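Long-range contacts in polyketide biosynthesis 3-hydroxy-3-methylglutaryl-ACP synthase PksG (Bacillus subtilis, PDB 4YXT), which catalyses the aldol condensation of an acetyl group carried on the acyl-carrier protein AcpK with a beta-ketothioester polyketide intermediate during synthesis of the antibiotic bacillaene: residues 9-14 and 350-355; 21-26 and 362-367; 38-43 and 290-295; 43-48 and 168-173. The protein carries 1 engineered substitution. All blocks are in the same frame, centred on the assembly; numbering follows the deposited sequence.

Interactions 1 and 4 are buried and reach neighbouring strands of the large mixed sheet, 5-12 and 170-178; interaction 4 packs methyls, interaction 1 mixes apolar and aromatic groups with Asn10 and a weak histidine bond. Interaction 3 is partly buried and the most polar, combining main-chain hydrogen bonds with a salt bridge where strand 41-43 meets helix 291-294. Interaction 2 lies farther out, about 24 Å from its centre to that of the chain, and joins two helices through a methionine and a water. Interactions 3 and 4 share Ala43, and Tyr367 of interaction 2 bonds Lys42 of interaction 3. Interactions 1 to 3 each tie the N-terminal sequence half to the C-terminal one; interaction 4 stays within the former.

Interaction 1: residues 9-14 and 350-355; sequences MNVFGG and FGIEKH
Strand 5-12 runs past the start of helix 352-357, with the CA atoms of Val11 and Ile352 6.4 Å apart and those of Asn10 and Phe350 6.7 Å apart. The strand is an inner one of the large mixed sheet of the thiolase-like fold, so this contact brings a C-terminal helix against the N-terminal sequence half. Gly351 is the N-cap, and its positive phi lets the chain leave one helix and enter the next. Ile352 then crosses Val11 at about a right angle, its CG2 3.9 Å from Val11 CB, while CD1 at the end of the other branch reaches Val11 CG2. That longer branch also slides past Asn10 in the opposite direction, with CG1 of Ile352 3.5 Å from Asn10 OD1. The same OD1 sits 3.6 Å from Phe350 CB, and Asn10 CB lies over one face of the Phe350 ring. The other end of the amide, ND2, is held by Ala58 O on helix 51-64. His355, with CG anti to its backbone N, carries its ring beyond the strand's end. There it runs nearly parallel to the Phe12 ring, the planes 16° apart, but the centroids are 5.2 Å apart and the rings barely overlap. Gly13 N meets the imidazole at its edge and in its plane, 3.2 Å from CE1. His355 NE2 makes a weak hydrogen bond to Gly14 O at 3.4 Å, bent to 149° at the hydrogen, whereas the buried ND1 of the same ring has no partner in the model.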
loop_
_atom_site.group_PDB
_atom_site.type_symbol
_atom_site.label_atom_id
_atom_site.label_comp_id
_atom_site.label_asym_id
_atom_site.label_seq_id
_atom_site.Cartn_x
_atom_site.Cartn_y
_atom_site.Cartn_z
ATOM N N MET A 9 -4.011 -17.815 -11.315
ATOM C CA MET A 9 -2.746 -17.209 -10.849
ATOM C C MET A 9 -1.558 -17.712 -11.651
ATOM O O MET A 9 -1.556 -18.842 -12.078
ATOM C CB MET A 9 -2.524 -17.412 -9.328
ATOM C CG MET A 9 -1.969 -18.753 -8.903
ATOM S SD MET A 9 -1.976 -18.965 -7.096
ATOM C CE MET A 9 -0.732 -17.790 -6.604
ATOM N N ASN A 10 -0.575 -16.841 -11.858
ATOM C CA ASN A 10 0.548 -17.120 -12.714
ATOM C C ASN A 10 1.843 -16.525 -12.210
ATOM O O ASN A 10 1.865 -15.465 -11.635
ATOM C CB ASN A 10 0.313 -16.627 -14.134
ATOM C CG ASN A 10 1.415 -17.100 -15.081
ATOM O OD1 ASN A 10 1.843 -18.235 -14.992
ATOM N ND2 ASN A 10 1.921 -16.245 -15.882
ATOM N N VAL A 11 2.935 -17.210 -12.489
ATOM C CA VAL A 11 4.224 -16.899 -11.906
ATOM C C VAL A 11 5.052 -16.475 -13.056
ATOM O O VAL A 11 4.922 -17.107 -14.067
ATOM C CB VAL A 11 4.885 -18.185 -11.308
ATOM C CG1 VAL A 11 6.336 -17.966 -10.890
ATOM C CG2 VAL A 11 4.087 -18.677 -10.131
ATOM N N PHE A 12 5.829 -15.395 -12.889
ATOM C CA PHE A 12 7.000 -15.060 -13.710
ATOM C C PHE A 12 8.250 -15.064 -12.834
ATOM O O PHE A 12 8.446 -14.156 -11.987
ATOM C CB PHE A 12 6.918 -13.672 -14.320
ATOM C CG PHE A 12 7.989 -13.410 -15.353
ATOM C CD1 PHE A 12 7.910 -14.006 -16.601
ATOM C CD2 PHE A 12 9.074 -12.590 -15.080
ATOM C CE1 PHE A 12 8.886 -13.792 -17.577
ATOM C CE2 PHE A 12 10.045 -12.368 -16.054
ATOM C CZ PHE A 12 9.949 -12.978 -17.302
ATOM N N GLY A 13 9.088 -16.083 -13.042
ATOM C CA GLY A 13 10.363 -16.238 -12.334
ATOM C C GLY A 13 11.589 -15.923 -13.162
ATOM O O GLY A 13 12.598 -16.598 -13.059
ATOM N N GLY A 14 11.502 -14.876 -13.964
ATOM C CA GLY A 14 12.668 -14.285 -14.591
ATOM C C GLY A 14 12.852 -14.840 -15.989
ATOM O O GLY A 14 12.259 -15.852 -16.363
ATOM N N PHE A 350 -1.381 -22.602 -17.628
ATOM C CA PHE A 350 -0.306 -21.615 -17.653
ATOM C C PHE A 350 1.062 -22.244 -17.799
ATOM O O PHE A 350 2.012 -21.562 -18.134
ATOM C CB PHE A 350 -0.352 -20.731 -16.379
ATOM C CG PHE A 350 -1.663 -19.998 -16.207
ATOM C CD1 PHE A 350 -2.080 -19.066 -17.154
ATOM C CD2 PHE A 350 -2.500 -20.267 -15.131
ATOM C CE1 PHE A 350 -3.286 -18.398 -17.024
ATOM C CE2 PHE A 350 -3.711 -19.604 -14.998
ATOM C CZ PHE A 350 -4.104 -18.667 -15.950
ATOM N N GLY A 351 1.227 -23.543 -17.525
ATOM C CA GLY A 351 2.546 -24.112 -17.787
ATOM C C GLY A 351 3.656 -23.441 -17.006
ATOM O O GLY A 351 4.759 -23.212 -17.509
ATOM N N ILE A 352 3.420 -23.196 -15.724
ATOM C CA ILE A 352 4.475 -22.519 -14.912
ATOM C C ILE A 352 5.821 -23.247 -14.968
ATOM O O ILE A 352 6.855 -22.619 -15.224
ATOM C CB ILE A 352 4.024 -22.281 -13.440
ATOM C CG1 ILE A 352 2.985 -21.160 -13.384
ATOM C CG2 ILE A 352 5.192 -21.903 -12.573
ATOM C CD1 ILE A 352 1.995 -21.330 -12.237
ATOM N N GLU A 353 5.811 -24.550 -14.730
ATOM C CA GLU A 353 7.042 -25.385 -14.784
ATOM C C GLU A 353 7.756 -25.215 -16.100
ATOM O O GLU A 353 8.966 -24.924 -16.179
ATOM C CB GLU A 353 6.699 -26.876 -14.591
ATOM C CG GLU A 353 7.085 -27.409 -13.234
ATOM C CD GLU A 353 7.430 -28.876 -13.203
ATOM O OE1 GLU A 353 6.592 -29.687 -13.592
ATOM O OE2 GLU A 353 8.532 -29.225 -12.753
ATOM N N LYS A 354 6.972 -25.368 -17.164
ATOM C CA LYS A 354 7.516 -25.214 -18.533
ATOM C C LYS A 354 8.165 -23.825 -18.678
ATOM O O LYS A 354 9.301 -23.647 -19.165
ATOM C CB LYS A 354 6.356 -25.435 -19.498
ATOM C CG LYS A 354 6.653 -25.638 -20.965
ATOM C CD LYS A 354 5.323 -25.778 -21.728
ATOM C CE LYS A 354 5.336 -25.035 -23.053
ATOM N NZ LYS A 354 5.567 -23.557 -22.959
ATOM N N HIS A 355 7.497 -22.799 -18.196
ATOM C CA HIS A 355 8.160 -21.509 -18.263
ATOM C C HIS A 355 9.511 -21.466 -17.513
ATOM O O HIS A 355 10.514 -20.919 -17.998
ATOM C CB HIS A 355 7.222 -20.408 -17.757
ATOM C CG HIS A 355 7.959 -19.238 -17.215
ATOM N ND1 HIS A 355 7.866 -18.844 -15.894
ATOM C CD2 HIS A 355 8.863 -18.419 -17.793
ATOM C CE1 HIS A 355 8.670 -17.816 -15.691
ATOM N NE2 HIS A 355 9.300 -17.552 -16.819
#

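Interaction 2: residues 21-26 and 362-367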
loop_
_atom_site.group_PDB
_atom_site.type_symbol
_atom_site.label_atom_id
_atom_site.label_comp_id
_atom_site.label_asym_id
_atom_site.label_seq_id
_atom_site.Cartn_x
_atom_site.Cartn_y
_atom_site.Cartn_z
ATOM N N MET A 21 24.163 -23.971 -6.895
ATOM C CA MET A 21 25.202 -24.932 -6.475
ATOM C C MET A 21 26.557 -24.557 -7.080
ATOM O O MET A 21 27.552 -24.504 -6.363
ATOM C CB MET A 21 24.820 -26.367 -6.817
ATOM C CG MET A 21 23.559 -26.865 -6.104
ATOM S SD MET A 21 22.060 -26.975 -7.130
ATOM C CE MET A 21 20.993 -27.899 -6.030
ATOM N N GLU A 22 26.593 -24.236 -8.371
ATOM C CA GLU A 22 27.804 -23.656 -8.970
ATOM C C GLU A 22 28.244 -22.421 -8.202
ATOM O O GLU A 22 29.447 -22.191 -7.998
ATOM C CB GLU A 22 27.595 -23.267 -10.439
ATOM C CG GLU A 22 27.389 -24.431 -11.411
ATOM C CD GLU A 22 26.976 -23.995 -12.842
ATOM O OE1 GLU A 22 26.582 -22.814 -13.076
ATOM O OE2 GLU A 22 27.035 -24.852 -13.764
ATOM N N LEU A 23 27.286 -21.591 -7.803
ATOM C CA LEU A 23 27.643 -20.352 -7.106
ATOM C C LEU A 23 28.320 -20.685 -5.778
ATOM O O LEU A 23 29.270 -20.052 -5.397
ATOM C CB LEU A 23 26.421 -19.461 -6.879
ATOM C CG LEU A 23 26.690 -18.164 -6.132
ATOM C CD1 LEU A 23 27.509 -17.200 -6.998
ATOM C CD2 LEU A 23 25.384 -17.530 -5.674
ATOM N N ALA A 24 27.822 -21.683 -5.081
ATOM C CA ALA A 24 28.392 -22.026 -3.798
ATOM C C ALA A 24 29.898 -22.355 -3.964
ATOM O O ALA A 24 30.747 -21.842 -3.206
ATOM C CB ALA A 24 27.634 -23.189 -3.188
ATOM N N LYS A 25 30.197 -23.191 -4.970
ATOM C CA LYS A 25 31.563 -23.583 -5.344
ATOM C C LYS A 25 32.436 -22.371 -5.523
ATOM O O LYS A 25 33.526 -22.285 -4.964
ATOM C CB LYS A 25 31.567 -24.361 -6.670
ATOM C CG LYS A 25 31.534 -25.879 -6.557
ATOM C CD LYS A 25 30.579 -26.364 -5.484
ATOM C CE LYS A 25 30.524 -27.877 -5.462
ATOM N NZ LYS A 25 29.853 -28.396 -6.692
ATOM N N TYR A 26 31.948 -21.430 -6.317
ATOM C CA TYR A 26 32.699 -20.240 -6.625
ATOM C C TYR A 26 32.960 -19.355 -5.402
ATOM O O TYR A 26 33.964 -18.636 -5.342
ATOM C CB TYR A 26 31.931 -19.476 -7.664
ATOM C CG TYR A 26 32.695 -18.369 -8.327
ATOM C CD1 TYR A 26 33.391 -18.591 -9.518
ATOM C CD2 TYR A 26 32.669 -17.082 -7.799
ATOM C CE1 TYR A 26 34.075 -17.558 -10.146
ATOM C CE2 TYR A 26 33.336 -16.035 -8.418
ATOM C CZ TYR A 26 34.037 -16.274 -9.585
ATOM O OH TYR A 26 34.699 -15.228 -10.172
ATOM N N LEU A 362 22.777 -18.109 -16.644
ATOM C CA LEU A 362 23.928 -17.246 -16.604
ATOM C C LEU A 362 25.210 -18.010 -16.249
ATOM O O LEU A 362 25.196 -18.937 -15.452
ATOM C CB LEU A 362 23.722 -16.132 -15.577
ATOM C CG LEU A 362 22.576 -15.160 -15.788
ATOM C CD1 LEU A 362 22.493 -14.273 -14.561
ATOM C CD2 LEU A 362 22.733 -14.303 -17.048
ATOM N N SER A 363 26.331 -17.579 -16.810
ATOM C CA SER A 363 27.635 -18.035 -16.354
ATOM C C SER A 363 28.082 -17.128 -15.209
ATOM O O SER A 363 27.586 -16.009 -15.055
ATOM C CB SER A 363 28.643 -17.862 -17.469
ATOM O OG SER A 363 28.817 -16.462 -17.734
ATOM N N MET A 364 29.074 -17.588 -14.454
ATOM C CA MET A 364 29.634 -16.788 -13.377
ATOM C C MET A 364 30.283 -15.503 -13.875
ATOM O O MET A 364 30.336 -14.523 -13.140
ATOM C CB MET A 364 30.650 -17.605 -12.563
ATOM C CG MET A 364 30.011 -18.701 -11.725
ATOM S SD MET A 364 28.810 -18.064 -10.524
ATOM C CE MET A 364 27.936 -19.601 -10.277
ATOM N N GLU A 365 30.774 -15.488 -15.112
ATOM C CA GLU A 365 31.314 -14.250 -15.639
ATOM C C GLU A 365 30.127 -13.329 -15.943
ATOM O O GLU A 365 30.168 -12.155 -15.595
ATOM C CB GLU A 365 32.248 -14.455 -16.852
ATOM C CG GLU A 365 33.714 -14.046 -16.609
ATOM C CD GLU A 365 34.619 -15.152 -16.029
ATOM O OE1 GLU A 365 34.166 -16.319 -15.935
ATOM O OE2 GLU A 365 35.799 -14.865 -15.668
ATOM N N GLU A 366 29.067 -13.853 -16.561
ATOM C CA GLU A 366 27.873 -13.016 -16.801
ATOM C C GLU A 366 27.271 -12.465 -15.500
ATOM O O GLU A 366 26.923 -11.290 -15.415
ATOM C CB GLU A 366 26.800 -13.787 -17.580
ATOM C CG GLU A 366 27.108 -13.910 -19.059
ATOM C CD GLU A 366 26.275 -14.954 -19.763
ATOM O OE1 GLU A 366 25.999 -16.026 -19.198
ATOM O OE2 GLU A 366 25.914 -14.714 -20.915
ATOM N N TYR A 367 27.196 -13.316 -14.489
ATOM C CA TYR A 367 26.510 -12.986 -13.260
ATOM C C TYR A 367 27.330 -12.000 -12.399
ATOM O O TYR A 367 26.770 -11.092 -11.770
ATOM C CB TYR A 367 26.161 -14.266 -12.505
ATOM C CG TYR A 367 25.705 -13.985 -11.103
ATOM C CD1 TYR A 367 24.438 -13.435 -10.852
ATOM C CD2 TYR A 367 26.536 -14.231 -10.030
ATOM C CE1 TYR A 367 24.028 -13.153 -9.569
ATOM C CE2 TYR A 367 26.134 -13.942 -8.745
ATOM C CZ TYR A 367 24.879 -13.400 -8.522
ATOM O OH TYR A 367 24.497 -13.143 -7.231
HETATM O O HOH W 1 24.538 -20.784 -13.798
#
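Glu366 OE1 is the best-held polar atom here, gripped twice, by N and OG of Ser363. Ser363 N approaches Glu366 OE1 along its anti lone pair at 2.9 Å and nearly straight (167°), while Ser363 OG comes to Glu366 OE1 at 3.2 Å from above the carboxylate plane. Ser363 OG in turn accepts from Glu366 N at 2.9 Å, which completes a capping box at the start of helix 364-370. Just inside that cap, Met364 reaches across to helix 20-27. Its chain bends at chi2 (-59°) and drives the methyl tip into the helix flank, CE lying 3.2 Å from Leu23 N and also touching CB of both Glu22 and Leu23. The sulfur makes a Met-aromatic contact with Tyr26: SD is 4.9 Å from the ring centroid and 25° off the ring normal, and Met364 CB lies over one face of the same ring. On the inner side Leu23 CD1 touches Met364 SD and also Tyr367 CE2, 3.9 Å away, with the leucine crossing the tyrosine at about a right angle. Tyr367 OH continues inward to Lys42 NZ and Glu165 OE2. On the helix 20-27 side, Glu22 extends its carboxylate toward the loop before the cap, where one water gives its hydrogens to Glu22 OE1 at 3.0 Å and to Leu362 O at 2.6 Å.

Interaction 3: residues 38-43 and 290-295; sequences LMKEKA and YCQRVG
Glu41 and Arg293 lie side by side and point the same way, their carboxylate and guanidinium planes 40° apart. Arg293 NE donates to the syn lone pair of Glu41 OE1 at 3.0 Å, almost straight at 168° and in the guanidinium plane, and the fit is tight enough to bring the arginine CB to 3.0 Å from that same OE1. A water accepts from Arg293 NH2 and gives a weak bond to Glu41 OE2, bridging the two groups. The CD methylene of Lys40 passes the end of Gln292, while Met39, bent at chi2 and chi3, curls its methyl toward the helix end: CE is 3.6 Å from Cys291 O and also touches Gly295 CA. Lys42 points the other way, to Glu165 O and Tyr367 OH. The backbones are joined directly. Gln292 O takes two in-plane hydrogen bonds, from Lys40 N at 3.1 Å and Glu41 N at 3.0 Å; Val294 O accepts from Ala43 N at 3.0 Å, with the donor 38° above the carbonyl plane. Strand 41-43 is thus tied to the short helix 291-294 of this thiolase-like fold, where the Cys291 side chain is about 8 Å from that of His250, a probable catalytic proton donor/acceptor. Arg359 also forms a salt bridge to Glu41; two arginines would be expected to keep it ionised, and Asp357, salt-bridged to Arg293, probably offsets part of their charge.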
loop_
_atom_site.group_PDB
_atom_site.type_symbol
_atom_site.label_atom_id
_atom_site.label_comp_id
_atom_site.label_asym_id
_atom_site.label_seq_id
_atom_site.Cartn_x
_atom_site.Cartn_y
_atom_site.Cartn_z
ATOM N N LEU A 38 18.564 -25.610 0.988
ATOM C CA LEU A 38 17.690 -26.394 0.115
ATOM C C LEU A 38 17.269 -25.586 -1.099
ATOM O O LEU A 38 16.094 -25.523 -1.427
ATOM C CB LEU A 38 16.446 -26.912 0.859
ATOM C CG LEU A 38 16.571 -27.806 2.093
ATOM C CD1 LEU A 38 15.189 -28.257 2.579
ATOM C CD2 LEU A 38 17.441 -29.038 1.926
ATOM N N MET A 39 18.224 -24.961 -1.753
ATOM C CA MET A 39 17.961 -24.101 -2.908
ATOM C C MET A 39 18.759 -24.581 -4.127
ATOM O O MET A 39 19.781 -25.206 -3.970
ATOM C CB MET A 39 18.282 -22.655 -2.537
ATOM C CG MET A 39 17.349 -22.110 -1.442
ATOM S SD MET A 39 15.552 -22.255 -1.759
ATOM C CE MET A 39 15.162 -20.535 -2.112
ATOM N N LYS A 40 18.274 -24.332 -5.344
ATOM C CA LYS A 40 18.970 -24.837 -6.549
ATOM C C LYS A 40 19.167 -23.781 -7.578
ATOM O O LYS A 40 20.188 -23.757 -8.211
ATOM C CB LYS A 40 18.231 -26.020 -7.204
ATOM C CG LYS A 40 17.705 -27.072 -6.236
ATOM C CD LYS A 40 16.573 -27.869 -6.844
ATOM C CE LYS A 40 17.088 -28.979 -7.759
ATOM N NZ LYS A 40 15.956 -29.878 -8.196
ATOM N N GLU A 41 18.183 -22.921 -7.786
ATOM C CA GLU A 41 18.338 -21.881 -8.746
ATOM C C GLU A 41 17.778 -20.617 -8.153
ATOM O O GLU A 41 16.943 -20.648 -7.291
ATOM C CB GLU A 41 17.591 -22.229 -10.045
ATOM C CG GLU A 41 17.959 -23.582 -10.653
ATOM C CD GLU A 41 16.913 -24.106 -11.629
ATOM O OE1 GLU A 41 15.698 -23.932 -11.383
ATOM O OE2 GLU A 41 17.292 -24.717 -12.646
ATOM N N LYS A 42 18.301 -19.495 -8.595
ATOM C CA LYS A 42 17.658 -18.216 -8.333
ATOM C C LYS A 42 17.472 -17.515 -9.670
ATOM O O LYS A 42 18.385 -17.548 -10.509
ATOM C CB LYS A 42 18.480 -17.380 -7.367
ATOM C CG LYS A 42 19.891 -16.995 -7.831
ATOM C CD LYS A 42 20.513 -16.136 -6.737
ATOM C CE LYS A 42 21.677 -15.305 -7.250
ATOM N NZ LYS A 42 21.968 -14.215 -6.271
ATOM N N ALA A 43 16.294 -16.926 -9.881
ATOM C CA ALA A 43 16.105 -15.972 -10.955
ATOM C C ALA A 43 16.984 -14.763 -10.741
ATOM O O ALA A 43 17.217 -14.362 -9.609
ATOM C CB ALA A 43 14.654 -15.535 -10.995
ATOM N N TYR A 290 8.757 -24.862 -6.714
ATOM C CA TYR A 290 9.096 -23.657 -7.522
ATOM C C TYR A 290 9.971 -22.668 -6.752
ATOM O O TYR A 290 10.826 -21.961 -7.294
ATOM C CB TYR A 290 7.836 -22.941 -8.005
ATOM C CG TYR A 290 6.963 -23.740 -8.882
ATOM C CD1 TYR A 290 7.469 -24.809 -9.633
ATOM C CD2 TYR A 290 5.619 -23.449 -8.984
ATOM C CE1 TYR A 290 6.657 -25.553 -10.447
ATOM C CE2 TYR A 290 4.785 -24.198 -9.807
ATOM C CZ TYR A 290 5.294 -25.248 -10.548
ATOM O OH TYR A 290 4.448 -26.018 -11.365
ATOM N N CYS A 291 9.736 -22.611 -5.463
ATOM C CA CYS A 291 10.523 -21.738 -4.623
ATOM C C CYS A 291 12.000 -22.041 -4.757
ATOM O O CYS A 291 12.801 -21.134 -4.830
ATOM C CB CYS A 291 10.046 -21.866 -3.162
ATOM S SG CYS A 291 8.358 -21.222 -2.979
ATOM N N GLN A 292 12.342 -23.319 -4.831
ATOM C CA GLN A 292 13.715 -23.725 -5.018
ATOM C C GLN A 292 14.325 -23.323 -6.343
ATOM O O GLN A 292 15.525 -23.448 -6.490
ATOM C CB GLN A 292 13.818 -25.238 -5.014
ATOM C CG GLN A 292 13.483 -25.889 -3.694
ATOM C CD GLN A 292 13.862 -27.342 -3.742
ATOM O OE1 GLN A 292 15.040 -27.677 -3.614
ATOM N NE2 GLN A 292 12.886 -28.206 -3.995
ATOM N N ARG A 293 13.519 -22.909 -7.312
ATOM C CA ARG A 293 14.029 -22.591 -8.628
ATOM C C ARG A 293 14.047 -21.108 -8.920
ATOM O O ARG A 293 14.750 -20.641 -9.839
ATOM C CB ARG A 293 13.243 -23.364 -9.678
ATOM C CG ARG A 293 13.264 -24.873 -9.500
ATOM C CD ARG A 293 12.471 -25.617 -10.599
ATOM N NE ARG A 293 13.095 -25.321 -11.874
ATOM C CZ ARG A 293 12.627 -25.637 -13.055
ATOM N NH1 ARG A 293 11.459 -26.244 -13.197
ATOM N NH2 ARG A 293 13.329 -25.263 -14.108
ATOM N N VAL A 294 13.341 -20.352 -8.084
ATOM C CA VAL A 294 13.313 -18.882 -8.216
ATOM C C VAL A 294 14.075 -18.080 -7.142
ATOM O O VAL A 294 14.670 -17.018 -7.397
ATOM C CB VAL A 294 11.832 -18.436 -8.291
ATOM C CG1 VAL A 294 11.731 -17.014 -8.795
ATOM C CG2 VAL A 294 11.104 -19.324 -9.290
ATOM N N GLY A 295 14.081 -18.596 -5.933
ATOM C CA GLY A 295 14.674 -17.865 -4.827
ATOM C C GLY A 295 13.610 -17.242 -3.942
ATOM O O GLY A 295 12.451 -17.535 -4.087
HETATM O O HOH W 2 15.151 -23.581 -14.438
#

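Interaction 4: residues 43-48 and 168-173; sequences AVALPY and AGAGAV
Three alanines make the apolar part of this contact. The Ala170 methyl points at the flank of the Ala45 methyl, CB to CB 4.0 Å, and Ala43 CB stands a little farther from Ala170 CB, at 4.4 Å. The chain at 43-45 is extended, so Ala43 and Ala45 both come against Ala170 while the intervening Val44 turns its side chain away to Leu362. Phe54 of helix 51-64 also touches Ala45, Ala170 and Ala172.

Among the contacts between carbons and main-chain oxygens one is tight: Ala43 CB comes to 3.1 Å from Ala170 O. Looser is the approach of Ala43 O to Gly169 CA, 3.9 Å, at the place where the two backbones are nearest, with the CA atoms of Ala43 and Gly169 5.3 Å apart. These contacts sit where strand 170-178 enters the large mixed sheet of the thiolase-like fold, against the loop that leads from strand 41-43 to helix 51-64. Gly169 is about 11 Å from the side chains of His250 and Cys114, the probable proton donor/acceptor and acyl-thioester nucleophile, so the start of the strand stands a second shell or more away from these residues.

No hydrogen bond links the two segments, and the polar backbone atoms look elsewhere. Gly169 is bonded through its main chain to Ser146 and Asn296, with Ser146 OG also on Gly169 O.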
loop_
_atom_site.group_PDB
_atom_site.type_symbol
_atom_site.label_atom_id
_atom_site.label_comp_id
_atom_site.label_asym_id
_atom_site.label_seq_id
_atom_site.Cartn_x
_atom_site.Cartn_y
_atom_site.Cartn_z
ATOM N N ALA A 43 16.294 -16.926 -9.881
ATOM C CA ALA A 43 16.105 -15.972 -10.955
ATOM C C ALA A 43 16.984 -14.763 -10.741
ATOM O O ALA A 43 17.217 -14.362 -9.609
ATOM C CB ALA A 43 14.654 -15.535 -10.995
ATOM N N VAL A 44 17.470 -14.156 -11.823
ATOM C CA VAL A 44 18.273 -12.923 -11.742
ATOM C C VAL A 44 17.682 -11.874 -12.715
ATOM O O VAL A 44 17.662 -12.067 -13.946
ATOM C CB VAL A 44 19.768 -13.178 -12.027
ATOM C CG1 VAL A 44 20.609 -11.912 -11.793
ATOM C CG2 VAL A 44 20.307 -14.336 -11.189
ATOM N N ALA A 45 17.127 -10.795 -12.153
ATOM C CA ALA A 45 16.610 -9.696 -12.953
ATOM C C ALA A 45 17.752 -9.024 -13.745
ATOM O O ALA A 45 18.811 -8.703 -13.194
ATOM C CB ALA A 45 15.924 -8.657 -12.071
ATOM N N LEU A 46 17.498 -8.798 -15.031
ATOM C CA LEU A 46 18.413 -8.098 -15.906
ATOM C C LEU A 46 18.121 -6.592 -15.926
ATOM O O LEU A 46 17.019 -6.145 -15.548
ATOM C CB LEU A 46 18.282 -8.667 -17.309
ATOM C CG LEU A 46 18.460 -10.186 -17.360
ATOM C CD1 LEU A 46 17.537 -10.885 -18.360
ATOM C CD2 LEU A 46 19.908 -10.455 -17.670
ATOM N N PRO A 47 19.107 -5.799 -16.378
ATOM C CA PRO A 47 19.000 -4.347 -16.436
ATOM C C PRO A 47 17.750 -3.825 -17.137
ATOM O O PRO A 47 17.285 -2.725 -16.823
ATOM C CB PRO A 47 20.255 -3.963 -17.232
ATOM C CG PRO A 47 21.251 -4.963 -16.780
ATOM C CD PRO A 47 20.476 -6.241 -16.706
ATOM N N TYR A 48 17.207 -4.585 -18.081
ATOM C CA TYR A 48 16.025 -4.141 -18.796
ATOM C C TYR A 48 14.756 -4.832 -18.265
ATOM O O TYR A 48 13.765 -4.966 -18.957
ATOM C CB TYR A 48 16.195 -4.325 -20.308
ATOM C CG TYR A 48 16.848 -5.601 -20.709
ATOM C CD1 TYR A 48 18.205 -5.652 -21.062
ATOM C CD2 TYR A 48 16.124 -6.783 -20.710
ATOM C CE1 TYR A 48 18.790 -6.861 -21.435
ATOM C CE2 TYR A 48 16.695 -7.975 -21.074
ATOM C CZ TYR A 48 18.015 -8.016 -21.438
ATOM O OH TYR A 48 18.520 -9.242 -21.797
ATOM N N ALA A 168 18.636 -15.050 -2.993
ATOM C CA ALA A 168 18.215 -13.693 -3.197
ATOM C C ALA A 168 17.632 -13.560 -4.593
ATOM O O ALA A 168 18.346 -13.206 -5.521
ATOM C CB ALA A 168 19.412 -12.752 -3.025
ATOM N N GLY A 169 16.332 -13.807 -4.747
ATOM C CA GLY A 169 15.738 -13.836 -6.067
ATOM C C GLY A 169 14.993 -12.640 -6.641
ATOM O O GLY A 169 15.084 -11.504 -6.156
ATOM N N ALA A 170 14.296 -12.916 -7.738
ATOM C CA ALA A 170 13.495 -11.950 -8.470
ATOM C C ALA A 170 12.308 -12.705 -9.064
ATOM O O ALA A 170 12.463 -13.770 -9.646
ATOM C CB ALA A 170 14.282 -11.329 -9.592
ATOM N N GLY A 171 11.118 -12.147 -8.975
ATOM C CA GLY A 171 9.954 -12.902 -9.366
ATOM C C GLY A 171 8.732 -12.049 -9.221
ATOM O O GLY A 171 8.814 -10.963 -8.638
ATOM N N ALA A 172 7.610 -12.546 -9.760
ATOM C CA ALA A 172 6.317 -11.924 -9.581
ATOM C C ALA A 172 5.293 -12.983 -9.731
ATOM O O ALA A 172 5.499 -13.956 -10.470
ATOM C CB ALA A 172 6.066 -10.773 -10.561
ATOM N N VAL A 173 4.235 -12.842 -8.955
ATOM C CA VAL A 173 3.065 -13.691 -9.059
ATOM C C VAL A 173 1.804 -12.805 -9.176
ATOM O O VAL A 173 1.612 -11.870 -8.379
ATOM C CB VAL A 173 2.868 -14.621 -7.837
ATOM C CG1 VAL A 173 1.668 -15.564 -8.042
ATOM C CG2 VAL A 173 4.075 -15.476 -7.547
#